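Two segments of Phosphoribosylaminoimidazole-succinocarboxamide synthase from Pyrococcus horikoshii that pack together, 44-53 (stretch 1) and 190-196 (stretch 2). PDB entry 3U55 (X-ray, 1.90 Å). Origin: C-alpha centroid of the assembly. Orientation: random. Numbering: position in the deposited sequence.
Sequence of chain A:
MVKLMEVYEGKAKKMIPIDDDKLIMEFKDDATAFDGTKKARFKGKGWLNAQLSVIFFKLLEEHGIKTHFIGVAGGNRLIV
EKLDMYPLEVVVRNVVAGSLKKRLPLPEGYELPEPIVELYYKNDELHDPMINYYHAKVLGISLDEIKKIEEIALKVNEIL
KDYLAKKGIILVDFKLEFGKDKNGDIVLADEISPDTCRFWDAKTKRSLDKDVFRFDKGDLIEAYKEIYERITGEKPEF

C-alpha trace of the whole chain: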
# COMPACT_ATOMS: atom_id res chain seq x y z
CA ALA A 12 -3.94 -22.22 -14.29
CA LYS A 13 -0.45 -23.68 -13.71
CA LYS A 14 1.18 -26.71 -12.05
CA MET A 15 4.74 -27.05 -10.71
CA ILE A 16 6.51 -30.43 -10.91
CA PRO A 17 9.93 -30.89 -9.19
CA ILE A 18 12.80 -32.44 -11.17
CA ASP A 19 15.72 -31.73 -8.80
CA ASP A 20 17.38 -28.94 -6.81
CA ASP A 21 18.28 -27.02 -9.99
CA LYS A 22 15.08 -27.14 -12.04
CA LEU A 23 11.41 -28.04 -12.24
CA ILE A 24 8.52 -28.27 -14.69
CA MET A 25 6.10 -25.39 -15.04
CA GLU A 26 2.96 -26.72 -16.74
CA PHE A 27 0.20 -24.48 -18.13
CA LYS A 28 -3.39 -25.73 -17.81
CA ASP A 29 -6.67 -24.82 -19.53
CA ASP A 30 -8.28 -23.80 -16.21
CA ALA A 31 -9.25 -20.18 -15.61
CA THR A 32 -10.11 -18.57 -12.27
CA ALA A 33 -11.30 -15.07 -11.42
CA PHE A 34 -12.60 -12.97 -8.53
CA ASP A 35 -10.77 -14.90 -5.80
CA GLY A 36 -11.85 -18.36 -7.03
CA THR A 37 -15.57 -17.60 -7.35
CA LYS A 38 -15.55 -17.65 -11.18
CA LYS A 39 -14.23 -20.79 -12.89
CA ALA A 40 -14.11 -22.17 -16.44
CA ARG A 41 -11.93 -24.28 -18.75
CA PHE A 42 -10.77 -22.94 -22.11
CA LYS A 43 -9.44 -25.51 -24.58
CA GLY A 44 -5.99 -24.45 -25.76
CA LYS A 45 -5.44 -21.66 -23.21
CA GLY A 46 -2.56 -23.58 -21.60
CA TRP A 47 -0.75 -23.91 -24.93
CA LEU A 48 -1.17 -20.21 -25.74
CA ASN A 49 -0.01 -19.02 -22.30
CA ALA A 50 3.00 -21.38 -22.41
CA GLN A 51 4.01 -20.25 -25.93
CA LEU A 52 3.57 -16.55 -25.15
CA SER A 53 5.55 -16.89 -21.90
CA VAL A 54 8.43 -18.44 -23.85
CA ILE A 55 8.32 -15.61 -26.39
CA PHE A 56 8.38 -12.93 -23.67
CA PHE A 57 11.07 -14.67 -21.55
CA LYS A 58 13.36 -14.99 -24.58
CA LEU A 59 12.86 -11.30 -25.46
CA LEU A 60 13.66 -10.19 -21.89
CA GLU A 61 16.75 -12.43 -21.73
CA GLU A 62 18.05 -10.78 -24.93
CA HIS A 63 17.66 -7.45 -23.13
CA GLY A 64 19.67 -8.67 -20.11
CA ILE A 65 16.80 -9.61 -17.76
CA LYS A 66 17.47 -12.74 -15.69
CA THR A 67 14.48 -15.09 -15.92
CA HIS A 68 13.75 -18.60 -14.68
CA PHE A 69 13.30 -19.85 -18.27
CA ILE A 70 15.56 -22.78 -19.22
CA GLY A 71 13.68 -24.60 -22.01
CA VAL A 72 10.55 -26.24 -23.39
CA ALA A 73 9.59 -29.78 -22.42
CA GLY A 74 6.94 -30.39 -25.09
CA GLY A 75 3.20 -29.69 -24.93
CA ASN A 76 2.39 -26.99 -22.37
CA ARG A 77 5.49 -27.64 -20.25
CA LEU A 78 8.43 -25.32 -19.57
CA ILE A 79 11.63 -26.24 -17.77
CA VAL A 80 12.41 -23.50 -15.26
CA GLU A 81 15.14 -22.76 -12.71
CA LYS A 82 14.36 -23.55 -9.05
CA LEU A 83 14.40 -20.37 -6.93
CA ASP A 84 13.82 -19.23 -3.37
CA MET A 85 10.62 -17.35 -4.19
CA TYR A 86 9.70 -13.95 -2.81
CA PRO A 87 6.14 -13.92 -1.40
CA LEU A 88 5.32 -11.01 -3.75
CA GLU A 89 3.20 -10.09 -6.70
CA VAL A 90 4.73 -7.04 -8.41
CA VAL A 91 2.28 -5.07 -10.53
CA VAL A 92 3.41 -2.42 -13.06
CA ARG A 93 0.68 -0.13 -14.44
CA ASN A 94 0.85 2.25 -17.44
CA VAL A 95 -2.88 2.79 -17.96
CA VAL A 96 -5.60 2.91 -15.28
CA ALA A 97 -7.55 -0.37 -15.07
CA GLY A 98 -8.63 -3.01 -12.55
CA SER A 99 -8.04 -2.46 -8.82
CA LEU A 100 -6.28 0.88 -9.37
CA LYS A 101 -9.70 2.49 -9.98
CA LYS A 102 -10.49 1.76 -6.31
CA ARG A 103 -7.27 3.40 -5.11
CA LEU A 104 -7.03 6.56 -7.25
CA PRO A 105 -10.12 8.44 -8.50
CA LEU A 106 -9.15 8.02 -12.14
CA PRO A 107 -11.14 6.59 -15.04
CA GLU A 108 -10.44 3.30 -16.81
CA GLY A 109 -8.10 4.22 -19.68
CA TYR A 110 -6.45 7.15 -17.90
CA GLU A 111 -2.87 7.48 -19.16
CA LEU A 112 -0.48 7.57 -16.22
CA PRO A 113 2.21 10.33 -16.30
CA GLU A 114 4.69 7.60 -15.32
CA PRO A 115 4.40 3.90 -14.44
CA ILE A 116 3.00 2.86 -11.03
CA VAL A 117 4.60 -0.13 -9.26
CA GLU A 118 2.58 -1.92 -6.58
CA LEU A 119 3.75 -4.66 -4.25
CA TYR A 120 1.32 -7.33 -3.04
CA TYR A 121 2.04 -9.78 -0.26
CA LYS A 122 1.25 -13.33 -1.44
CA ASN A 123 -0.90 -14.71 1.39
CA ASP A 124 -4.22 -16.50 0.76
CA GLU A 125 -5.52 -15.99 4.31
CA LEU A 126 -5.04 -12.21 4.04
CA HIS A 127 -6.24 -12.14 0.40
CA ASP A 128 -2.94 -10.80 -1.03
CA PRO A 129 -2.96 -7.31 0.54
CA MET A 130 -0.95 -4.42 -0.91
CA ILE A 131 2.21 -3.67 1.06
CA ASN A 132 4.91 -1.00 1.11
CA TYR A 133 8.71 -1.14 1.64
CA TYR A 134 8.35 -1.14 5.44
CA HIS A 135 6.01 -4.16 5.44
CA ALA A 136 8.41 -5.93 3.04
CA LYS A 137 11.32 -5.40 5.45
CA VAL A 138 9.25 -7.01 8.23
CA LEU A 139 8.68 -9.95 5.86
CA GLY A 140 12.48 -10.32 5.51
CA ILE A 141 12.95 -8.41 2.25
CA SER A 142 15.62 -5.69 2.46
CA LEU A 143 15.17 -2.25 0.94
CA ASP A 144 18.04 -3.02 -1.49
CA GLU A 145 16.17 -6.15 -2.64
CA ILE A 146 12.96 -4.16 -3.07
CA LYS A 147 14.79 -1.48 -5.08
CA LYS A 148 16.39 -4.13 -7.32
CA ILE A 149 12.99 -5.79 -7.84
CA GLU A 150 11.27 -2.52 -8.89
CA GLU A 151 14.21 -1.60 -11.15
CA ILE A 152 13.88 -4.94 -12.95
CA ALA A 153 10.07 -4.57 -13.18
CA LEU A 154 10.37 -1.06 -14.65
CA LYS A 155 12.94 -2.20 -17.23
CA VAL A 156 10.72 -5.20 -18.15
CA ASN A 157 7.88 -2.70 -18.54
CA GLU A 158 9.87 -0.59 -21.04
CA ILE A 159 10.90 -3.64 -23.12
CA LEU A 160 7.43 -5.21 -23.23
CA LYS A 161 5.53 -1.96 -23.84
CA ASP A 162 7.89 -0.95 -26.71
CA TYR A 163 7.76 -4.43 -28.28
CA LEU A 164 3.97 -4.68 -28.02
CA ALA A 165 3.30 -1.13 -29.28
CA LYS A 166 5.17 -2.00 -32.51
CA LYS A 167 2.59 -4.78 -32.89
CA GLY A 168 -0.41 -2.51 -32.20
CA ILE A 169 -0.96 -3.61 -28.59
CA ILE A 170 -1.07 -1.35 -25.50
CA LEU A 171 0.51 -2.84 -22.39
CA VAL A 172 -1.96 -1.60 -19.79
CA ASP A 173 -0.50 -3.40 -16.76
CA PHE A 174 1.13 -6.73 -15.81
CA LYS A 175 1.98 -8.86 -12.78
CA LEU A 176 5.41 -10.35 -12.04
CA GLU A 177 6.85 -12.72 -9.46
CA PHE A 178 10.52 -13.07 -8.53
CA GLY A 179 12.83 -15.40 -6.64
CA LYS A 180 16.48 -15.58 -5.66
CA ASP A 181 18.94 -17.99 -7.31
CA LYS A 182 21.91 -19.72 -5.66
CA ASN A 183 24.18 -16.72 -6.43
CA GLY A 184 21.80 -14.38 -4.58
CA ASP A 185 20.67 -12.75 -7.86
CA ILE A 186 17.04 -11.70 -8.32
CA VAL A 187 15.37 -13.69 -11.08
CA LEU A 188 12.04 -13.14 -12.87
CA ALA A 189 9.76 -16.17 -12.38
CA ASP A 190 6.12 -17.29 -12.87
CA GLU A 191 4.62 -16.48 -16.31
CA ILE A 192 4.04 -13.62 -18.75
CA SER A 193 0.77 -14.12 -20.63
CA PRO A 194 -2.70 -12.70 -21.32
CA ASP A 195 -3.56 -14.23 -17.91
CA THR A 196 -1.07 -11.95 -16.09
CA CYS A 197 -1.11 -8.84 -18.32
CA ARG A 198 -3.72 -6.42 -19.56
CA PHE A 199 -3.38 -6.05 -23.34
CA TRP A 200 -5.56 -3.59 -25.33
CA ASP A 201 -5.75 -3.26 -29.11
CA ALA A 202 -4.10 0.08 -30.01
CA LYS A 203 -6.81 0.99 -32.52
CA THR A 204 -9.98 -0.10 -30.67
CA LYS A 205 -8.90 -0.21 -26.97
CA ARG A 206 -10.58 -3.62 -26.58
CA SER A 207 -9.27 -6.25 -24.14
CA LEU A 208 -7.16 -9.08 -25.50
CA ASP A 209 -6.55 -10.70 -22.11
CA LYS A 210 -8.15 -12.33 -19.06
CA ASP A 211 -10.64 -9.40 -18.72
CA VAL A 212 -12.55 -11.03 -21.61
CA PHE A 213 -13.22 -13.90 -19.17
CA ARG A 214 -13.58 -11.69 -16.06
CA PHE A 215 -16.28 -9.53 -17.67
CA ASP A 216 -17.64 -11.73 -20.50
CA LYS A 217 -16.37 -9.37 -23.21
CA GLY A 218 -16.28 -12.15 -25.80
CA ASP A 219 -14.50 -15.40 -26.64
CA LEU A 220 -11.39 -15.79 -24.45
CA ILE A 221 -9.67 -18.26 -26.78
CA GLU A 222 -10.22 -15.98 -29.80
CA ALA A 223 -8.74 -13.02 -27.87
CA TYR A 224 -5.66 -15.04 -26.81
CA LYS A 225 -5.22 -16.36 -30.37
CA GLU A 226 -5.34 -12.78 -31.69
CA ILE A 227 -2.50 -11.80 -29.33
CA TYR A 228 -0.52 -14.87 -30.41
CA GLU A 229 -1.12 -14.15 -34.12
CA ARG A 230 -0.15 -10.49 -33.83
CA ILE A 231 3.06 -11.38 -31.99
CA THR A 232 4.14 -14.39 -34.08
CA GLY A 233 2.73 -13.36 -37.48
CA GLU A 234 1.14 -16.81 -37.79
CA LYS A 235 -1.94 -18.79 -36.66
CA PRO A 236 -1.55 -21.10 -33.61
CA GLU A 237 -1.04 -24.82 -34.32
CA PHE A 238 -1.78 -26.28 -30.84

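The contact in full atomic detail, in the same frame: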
# COMPACT_ATOMS: atom_id res chain seq x y z
N GLY A 44 -7.12 -25.06 -25.08
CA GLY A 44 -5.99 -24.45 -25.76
C GLY A 44 -5.36 -23.27 -25.04
O GLY A 44 -4.32 -22.77 -25.47
N LYS A 45 -5.98 -22.81 -23.95
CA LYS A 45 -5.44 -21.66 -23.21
C LYS A 45 -4.04 -21.95 -22.66
O LYS A 45 -3.15 -21.09 -22.73
CB LYS A 45 -6.38 -21.23 -22.07
CG LYS A 45 -5.86 -20.03 -21.28
CD LYS A 45 -6.83 -19.55 -20.21
CE LYS A 45 -6.70 -20.34 -18.92
NZ LYS A 45 -5.46 -20.03 -18.14
N GLY A 46 -3.86 -23.15 -22.11
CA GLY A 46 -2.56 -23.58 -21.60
C GLY A 46 -1.46 -23.46 -22.62
O GLY A 46 -0.39 -22.90 -22.34
N TRP A 47 -1.72 -23.96 -23.83
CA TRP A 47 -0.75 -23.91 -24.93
C TRP A 47 -0.38 -22.47 -25.27
O TRP A 47 0.80 -22.14 -25.38
CB TRP A 47 -1.29 -24.64 -26.16
CG TRP A 47 -0.26 -24.85 -27.24
CD1 TRP A 47 0.58 -25.92 -27.39
CD2 TRP A 47 0.05 -23.95 -28.32
NE1 TRP A 47 1.38 -25.75 -28.49
CE2 TRP A 47 1.08 -24.55 -29.08
CE3 TRP A 47 -0.45 -22.70 -28.71
CZ2 TRP A 47 1.62 -23.95 -30.21
CZ3 TRP A 47 0.09 -22.10 -29.84
CH2 TRP A 47 1.11 -22.73 -30.58
N LEU A 48 -1.39 -21.62 -25.43
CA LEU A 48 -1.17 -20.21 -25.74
C LEU A 48 -0.35 -19.49 -24.67
O LEU A 48 0.62 -18.81 -24.99
CB LEU A 48 -2.50 -19.49 -25.99
CG LEU A 48 -3.21 -19.93 -27.28
CD1 LEU A 48 -4.70 -19.61 -27.21
CD2 LEU A 48 -2.55 -19.32 -28.52
N ASN A 49 -0.74 -19.65 -23.41
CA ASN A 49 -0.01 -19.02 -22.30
C ASN A 49 1.44 -19.50 -22.19
O ASN A 49 2.35 -18.71 -21.93
CB ASN A 49 -0.76 -19.18 -20.98
CG ASN A 49 -2.05 -18.37 -20.93
OD1 ASN A 49 -2.29 -17.51 -21.77
ND2 ASN A 49 -2.90 -18.67 -19.95
N ALA A 50 1.65 -20.80 -22.41
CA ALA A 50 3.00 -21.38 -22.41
C ALA A 50 3.85 -20.77 -23.53
O ALA A 50 4.97 -20.31 -23.27
CB ALA A 50 2.94 -22.89 -22.55
N GLN A 51 3.31 -20.76 -24.75
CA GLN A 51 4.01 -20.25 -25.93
C GLN A 51 4.35 -18.77 -25.80
O GLN A 51 5.47 -18.34 -26.11
CB GLN A 51 3.19 -20.48 -27.20
CG GLN A 51 3.00 -21.94 -27.59
CD GLN A 51 4.31 -22.65 -27.91
OE1 GLN A 51 5.10 -22.19 -28.73
NE2 GLN A 51 4.53 -23.79 -27.26
N LEU A 52 3.37 -17.99 -25.34
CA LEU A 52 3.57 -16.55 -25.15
C LEU A 52 4.58 -16.24 -24.03
O LEU A 52 5.37 -15.30 -24.15
CB LEU A 52 2.24 -15.84 -24.92
CG LEU A 52 1.34 -15.79 -26.17
CD1 LEU A 52 -0.08 -15.43 -25.80
CD2 LEU A 52 1.90 -14.83 -27.22
N SER A 53 4.57 -17.04 -22.97
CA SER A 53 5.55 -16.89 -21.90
C SER A 53 6.96 -17.08 -22.44
O SER A 53 7.85 -16.28 -22.17
CB SER A 53 5.28 -17.86 -20.75
OG SER A 53 4.15 -17.48 -19.99
N ASP A 190 7.52 -17.15 -12.46
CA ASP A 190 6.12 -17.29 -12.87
C ASP A 190 5.95 -17.26 -14.40
O ASP A 190 6.72 -17.91 -15.12
CB ASP A 190 5.22 -16.25 -12.15
CG ASP A 190 3.74 -16.63 -12.18
OD1 ASP A 190 2.93 -15.83 -12.70
OD2 ASP A 190 3.39 -17.73 -11.71
N GLU A 191 4.97 -16.50 -14.88
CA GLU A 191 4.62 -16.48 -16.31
C GLU A 191 4.44 -15.05 -16.81
O GLU A 191 4.32 -14.11 -16.01
CB GLU A 191 3.32 -17.27 -16.55
CG GLU A 191 2.06 -16.57 -16.00
CD GLU A 191 0.77 -17.33 -16.27
OE1 GLU A 191 0.31 -17.36 -17.43
OE2 GLU A 191 0.20 -17.88 -15.31
N ILE A 192 4.42 -14.89 -18.13
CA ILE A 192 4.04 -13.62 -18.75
C ILE A 192 3.10 -13.98 -19.89
O ILE A 192 3.53 -14.53 -20.91
CB ILE A 192 5.25 -12.81 -19.28
CG1 ILE A 192 6.27 -12.54 -18.17
CG2 ILE A 192 4.78 -11.48 -19.90
CD1 ILE A 192 7.56 -11.90 -18.66
N SER A 193 1.82 -13.67 -19.71
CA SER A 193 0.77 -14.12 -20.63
C SER A 193 -0.45 -13.21 -20.54
O SER A 193 -0.52 -12.34 -19.68
CB SER A 193 0.36 -15.55 -20.27
OG SER A 193 -0.42 -15.56 -19.09
N PRO A 194 -1.45 -13.44 -21.43
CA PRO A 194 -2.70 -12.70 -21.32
C PRO A 194 -3.47 -12.97 -20.02
O PRO A 194 -4.44 -12.27 -19.73
CB PRO A 194 -3.49 -13.19 -22.54
CG PRO A 194 -2.45 -13.63 -23.51
CD PRO A 194 -1.40 -14.26 -22.65
N ASP A 195 -3.05 -13.99 -19.27
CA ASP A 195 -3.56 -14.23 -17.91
C ASP A 195 -3.01 -13.22 -16.88
O ASP A 195 -3.71 -12.86 -15.93
CB ASP A 195 -3.21 -15.65 -17.43
CG ASP A 195 -4.32 -16.67 -17.72
OD1 ASP A 195 -4.37 -17.70 -17.02
OD2 ASP A 195 -5.13 -16.45 -18.63
N THR A 196 -1.77 -12.79 -17.08
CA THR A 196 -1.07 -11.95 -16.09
C THR A 196 -0.85 -10.50 -16.54
O THR A 196 -0.30 -9.68 -15.80
CB THR A 196 0.27 -12.57 -15.69
OG1 THR A 196 1.09 -12.76 -16.85
CG2 THR A 196 0.05 -13.91 -14.98

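The most unusual feature is Asn 49, which sits centrally in the contact yet makes no hydrogen bond across it with its side chain. Its OD1 is buried here without a polar partner anywhere in the model. The nearest atoms to Asn 49 OD1 across the contact are carbons: Ser 193 CB at 3.6 Å and Pro 194 CD at 3.5 Å. Asn 49 ND2 lies 3.4 Å from both OD1 and OD2 of Asp 195, but the angles are too poor for hydrogen bonds.

One turn earlier in the helix, Lys 45 reaches the same aspartate. The long side chain brings Lys 45 NZ to 2.8 Å from Asp 195 OD1, forming a salt bridge.

One turn later, Ser 53 links helix and loop. The backbone N of Ile 192 donates to Ser 53 OG at 3.2 Å. Ser 53 OG in turn donates to Asn 49 O at 2.9 Å, so the hydroxyl serves as both acceptor and donor. A CA-H...O contact joins Ser 53 CA to Ile 192 O at 3.3 Å.

Leu 52 adds an apolar contact, with CD1 3.6 Å from Pro 194 CD.

The loop is braced internally. Ser 193 OG donates to Glu 191 OE1 at 2.6 Å and accepts from Asp 195 N at 3.1 Å. Ser 193 OG thus links the side chain of Glu 191 to the backbone of Asp 195, the residue that Lys 45 binds.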